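Local coordinates for protein Isomerase/lactonizing enzyme (Agrobacterium fabrum str. C58, PDB 2NQL) that belongs to the mandelate racemase/muconate lactonizing enzyme family of the enolase superfamily and carries a sodium ion in its barrel domain, at residues Val55-Glu60 / Ile128-Ile133. Residues are numbered along the deposited sequence; the frame is centred on the assembly and turned at random. Where two conformers were deposited one is given.
Sequences VRMTTE and IALWDI
Met-57 and Ile-133 meet where the antiparallel sheet of the enolase-type N-terminal domain receives its helical layer, a compact example of a helix-on-sheet interface built from apolar side chains. Strand 55-59 and helix 128-133 run in roughly the same direction, 39° apart, with their axes 8.5 Å from each other at closest approach. Met-57 sits over Ala-129, whose single methyl is consistent with the near approach of the backbones (CA atoms 6.2 Å apart); the two CB atoms are 3.9 Å apart. With CG anti to the backbone N (chi1 -168°), the CB-CG bond passes across the helix without nearing it; SD then steps inward, and the bend at chi3 brings CE back to within 4.0 Å of Ala-129 CB. Met-57 SD rests 3.7 Å from Leu-130 CD1. Ile-133 lies across this chain at about a right angle, its CD1 touching Met-57 CG at 3.7 Å and Met-57 O at 3.5 Å. One turn of the helix thus sets Ala-129, Leu-130 and Ile-133 against one side of Met-57. Further along the strand, the methyl CG2 of Thr-59 meets Ile-133 CG2 at 3.5 Å, while Thr-59 OG1 is hydrogen-bonded to Thr-63 N, in the turn to strand 64-70. No hydrogen bond joins the segments; cohesion here therefore rests on van der Waals contact between buried apolar groups, with the threonine divided between a methyl for the helix and a hydroxyl for the turn.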
ATOM      1  N   VAL A  55     -14.380  14.404  -0.108  1.00 16.72           N
ATOM      2  CA  VAL A  55     -15.168  13.973   1.073  1.00 12.88           C
ATOM      3  C   VAL A  55     -15.791  15.197   1.738  1.00 15.42           C
ATOM      4  O   VAL A  55     -15.090  16.162   2.003  1.00 15.58           O
ATOM      5  CB  VAL A  55     -14.278  13.214   2.105  1.00 15.99           C
ATOM      6  CG1 VAL A  55     -15.049  12.981   3.412  1.00 19.51           C
ATOM      7  CG2 VAL A  55     -13.850  11.864   1.520  1.00 17.80           C
ATOM      8  N   ARG A  56     -17.105  15.166   1.941  1.00 16.55           N
ATOM      9  CA  ARG A  56     -17.791  16.157   2.773  1.00 17.71           C
ATOM     10  C   ARG A  56     -18.136  15.526   4.117  1.00 16.81           C
ATOM     11  O   ARG A  56     -18.848  14.500   4.161  1.00 16.23           O
ATOM     12  CB  ARG A  56     -19.064  16.637   2.103  1.00 17.03           C
ATOM     13  CG  ARG A  56     -19.824  17.710   2.928  1.00 17.07           C
ATOM     14  CD  ARG A  56     -20.940  18.392   2.137  1.00 20.32           C
ATOM     15  NE  ARG A  56     -21.973  17.476   1.654  1.00 21.28           N
ATOM     16  CZ  ARG A  56     -22.778  17.728   0.627  1.00 19.90           C
ATOM     17  NH1 ARG A  56     -22.693  18.883  -0.044  1.00 21.87           N
ATOM     18  NH2 ARG A  56     -23.687  16.845   0.279  1.00 19.67           N
ATOM     19  N   MET A  57     -17.637  16.164   5.172  1.00 19.01           N
ATOM     20  CA  MET A  57     -17.749  15.687   6.544  1.00 18.98           C
ATOM     21  C   MET A  57     -18.511  16.752   7.318  1.00 20.76           C
ATOM     22  O   MET A  57     -18.150  17.936   7.274  1.00 17.65           O
ATOM     23  CB  MET A  57     -16.351  15.497   7.133  1.00 14.80           C
ATOM     24  CG  MET A  57     -16.322  14.715   8.473  1.00 17.53           C
ATOM     25  SD  MET A  57     -14.684  14.494   9.139  1.00 20.28           S
ATOM     26  CE  MET A  57     -14.058  13.179   8.061  1.00 20.80           C
ATOM     27  N   THR A  58     -19.572  16.348   8.008  1.00 17.73           N
ATOM     28  CA  THR A  58     -20.458  17.328   8.661  1.00 20.01           C
ATOM     29  C   THR A  58     -20.611  16.961  10.138  1.00 24.16           C
ATOM     30  O   THR A  58     -20.795  15.806  10.453  1.00 21.14           O
ATOM     31  CB  THR A  58     -21.842  17.403   7.980  1.00 23.05           C
ATOM     32  OG1 THR A  58     -21.649  17.619   6.579  1.00 21.27           O
ATOM     33  CG2 THR A  58     -22.682  18.578   8.542  1.00 19.44           C
ATOM     34  N   THR A  59     -20.478  17.943  11.026  1.00 18.94           N
ATOM     35  CA  THR A  59     -20.744  17.724  12.451  1.00 22.36           C
ATOM     36  C   THR A  59     -22.239  17.738  12.761  1.00 19.76           C
ATOM     37  O   THR A  59     -23.060  18.209  11.962  1.00 20.10           O
ATOM     38  CB  THR A  59     -20.037  18.771  13.354  1.00 21.23           C
ATOM     39  OG1 THR A  59     -20.694  20.032  13.230  1.00 20.46           O
ATOM     40  CG2 THR A  59     -18.546  18.899  13.033  1.00 21.84           C
ATOM     41  N   GLU A  60     -22.590  17.220  13.944  1.00 20.47           N
ATOM     42  CA  GLU A  60     -23.949  17.284  14.484  0.50 23.23           C
ATOM     43  C   GLU A  60     -24.470  18.718  14.489  1.00 22.75           C
ATOM     44  O   GLU A  60     -25.635  18.972  14.192  1.00 25.79           O
ATOM     45  CB  GLU A  60     -23.943  16.730  15.912  0.50 14.58           C
ATOM     46  CG  GLU A  60     -23.415  15.300  15.976  0.50 23.12           C
ATOM     47  CD  GLU A  60     -23.807  14.554  17.226  0.50 26.12           C
ATOM     48  OE1 GLU A  60     -24.190  15.202  18.224  0.50 31.83           O
ATOM     49  OE2 GLU A  60     -23.716  13.307  17.201  0.50 22.53           O
ATOM     50  N   ILE A 128      -7.808  15.586   6.147  1.00 16.93           N
ATOM     51  CA  ILE A 128      -7.959  16.975   5.675  1.00 16.56           C
ATOM     52  C   ILE A 128      -9.342  17.545   6.102  1.00 18.82           C
ATOM     53  O   ILE A 128      -9.422  18.644   6.652  1.00 16.39           O
ATOM     54  CB  ILE A 128      -7.751  17.063   4.128  1.00 14.93           C
ATOM     55  CG1 ILE A 128      -6.298  16.693   3.781  1.00 15.41           C
ATOM     56  CG2 ILE A 128      -8.150  18.505   3.626  1.00 16.71           C
ATOM     57  CD1 ILE A 128      -6.047  16.383   2.290  1.00 19.07           C
ATOM     58  N   ALA A 129     -10.416  16.770   5.904  1.00 16.22           N
ATOM     59  CA  ALA A 129     -11.754  17.217   6.289  1.00 15.78           C
ATOM     60  C   ALA A 129     -11.874  17.467   7.800  1.00 14.96           C
ATOM     61  O   ALA A 129     -12.491  18.442   8.223  1.00 16.30           O
ATOM     62  CB  ALA A 129     -12.792  16.257   5.819  1.00 17.71           C
ATOM     63  N   LEU A 130     -11.293  16.578   8.606  1.00 17.33           N
ATOM     64  CA  LEU A 130     -11.317  16.750  10.058  1.00 16.53           C
ATOM     65  C   LEU A 130     -10.507  17.971  10.531  1.00 18.40           C
ATOM     66  O   LEU A 130     -10.976  18.707  11.412  1.00 21.44           O
ATOM     67  CB  LEU A 130     -10.829  15.470  10.778  1.00 19.81           C
ATOM     68  CG  LEU A 130     -11.328  15.284  12.216  1.00 33.16           C
ATOM     69  CD1 LEU A 130     -12.850  15.183  12.329  1.00 22.59           C
ATOM     70  CD2 LEU A 130     -10.696  14.039  12.796  1.00 32.99           C
ATOM     71  N   TRP A 131      -9.325  18.202   9.956  1.00 17.24           N
ATOM     72  CA  TRP A 131      -8.586  19.446  10.264  1.00 17.15           C
ATOM     73  C   TRP A 131      -9.322  20.715   9.813  1.00 20.36           C
ATOM     74  O   TRP A 131      -9.239  21.755  10.495  1.00 20.29           O
ATOM     75  CB  TRP A 131      -7.181  19.449   9.668  1.00 16.56           C
ATOM     76  CG  TRP A 131      -6.151  18.689  10.452  1.00 19.47           C
ATOM     77  CD1 TRP A 131      -5.620  17.438  10.158  1.00 20.17           C
ATOM     78  CD2 TRP A 131      -5.527  19.111  11.666  1.00 18.85           C
ATOM     79  NE1 TRP A 131      -4.672  17.091  11.112  1.00 21.49           N
ATOM     80  CE2 TRP A 131      -4.612  18.087  12.054  1.00 21.65           C
ATOM     81  CE3 TRP A 131      -5.642  20.265  12.471  1.00 25.40           C
ATOM     82  CZ2 TRP A 131      -3.822  18.188  13.215  1.00 25.79           C
ATOM     83  CZ3 TRP A 131      -4.847  20.358  13.622  1.00 26.45           C
ATOM     84  CH2 TRP A 131      -3.969  19.319  13.987  1.00 26.40           C
ATOM     85  N   ASP A 132     -10.034  20.627   8.687  1.00 15.86           N
ATOM     86  CA  ASP A 132     -10.887  21.747   8.197  1.00 16.16           C
ATOM     87  C   ASP A 132     -11.943  22.069   9.262  1.00 21.74           C
ATOM     88  O   ASP A 132     -12.128  23.222   9.651  1.00 18.22           O
ATOM     89  CB  ASP A 132     -11.545  21.354   6.870  1.00 18.04           C
ATOM     90  CG  ASP A 132     -12.294  22.503   6.190  1.00 17.39           C
ATOM     91  OD1 ASP A 132     -12.132  23.681   6.594  1.00 20.28           O
ATOM     92  OD2 ASP A 132     -13.058  22.220   5.233  1.00 17.04           O
ATOM     93  N   ILE A 133     -12.627  21.040   9.743  1.00 16.49           N
ATOM     94  CA  ILE A 133     -13.615  21.189  10.827  1.00 17.94           C
ATOM     95  C   ILE A 133     -12.979  21.761  12.107  1.00 17.45           C
ATOM     96  O   ILE A 133     -13.528  22.710  12.697  1.00 21.63           O
ATOM     97  CB  ILE A 133     -14.377  19.852  11.087  1.00 18.34           C
ATOM     98  CG1 ILE A 133     -15.312  19.544   9.907  1.00 15.95           C
ATOM     99  CG2 ILE A 133     -15.221  19.941  12.367  1.00 17.09           C
ATOM    100  CD1 ILE A 133     -15.820  18.091   9.871  1.00 18.56           C
TER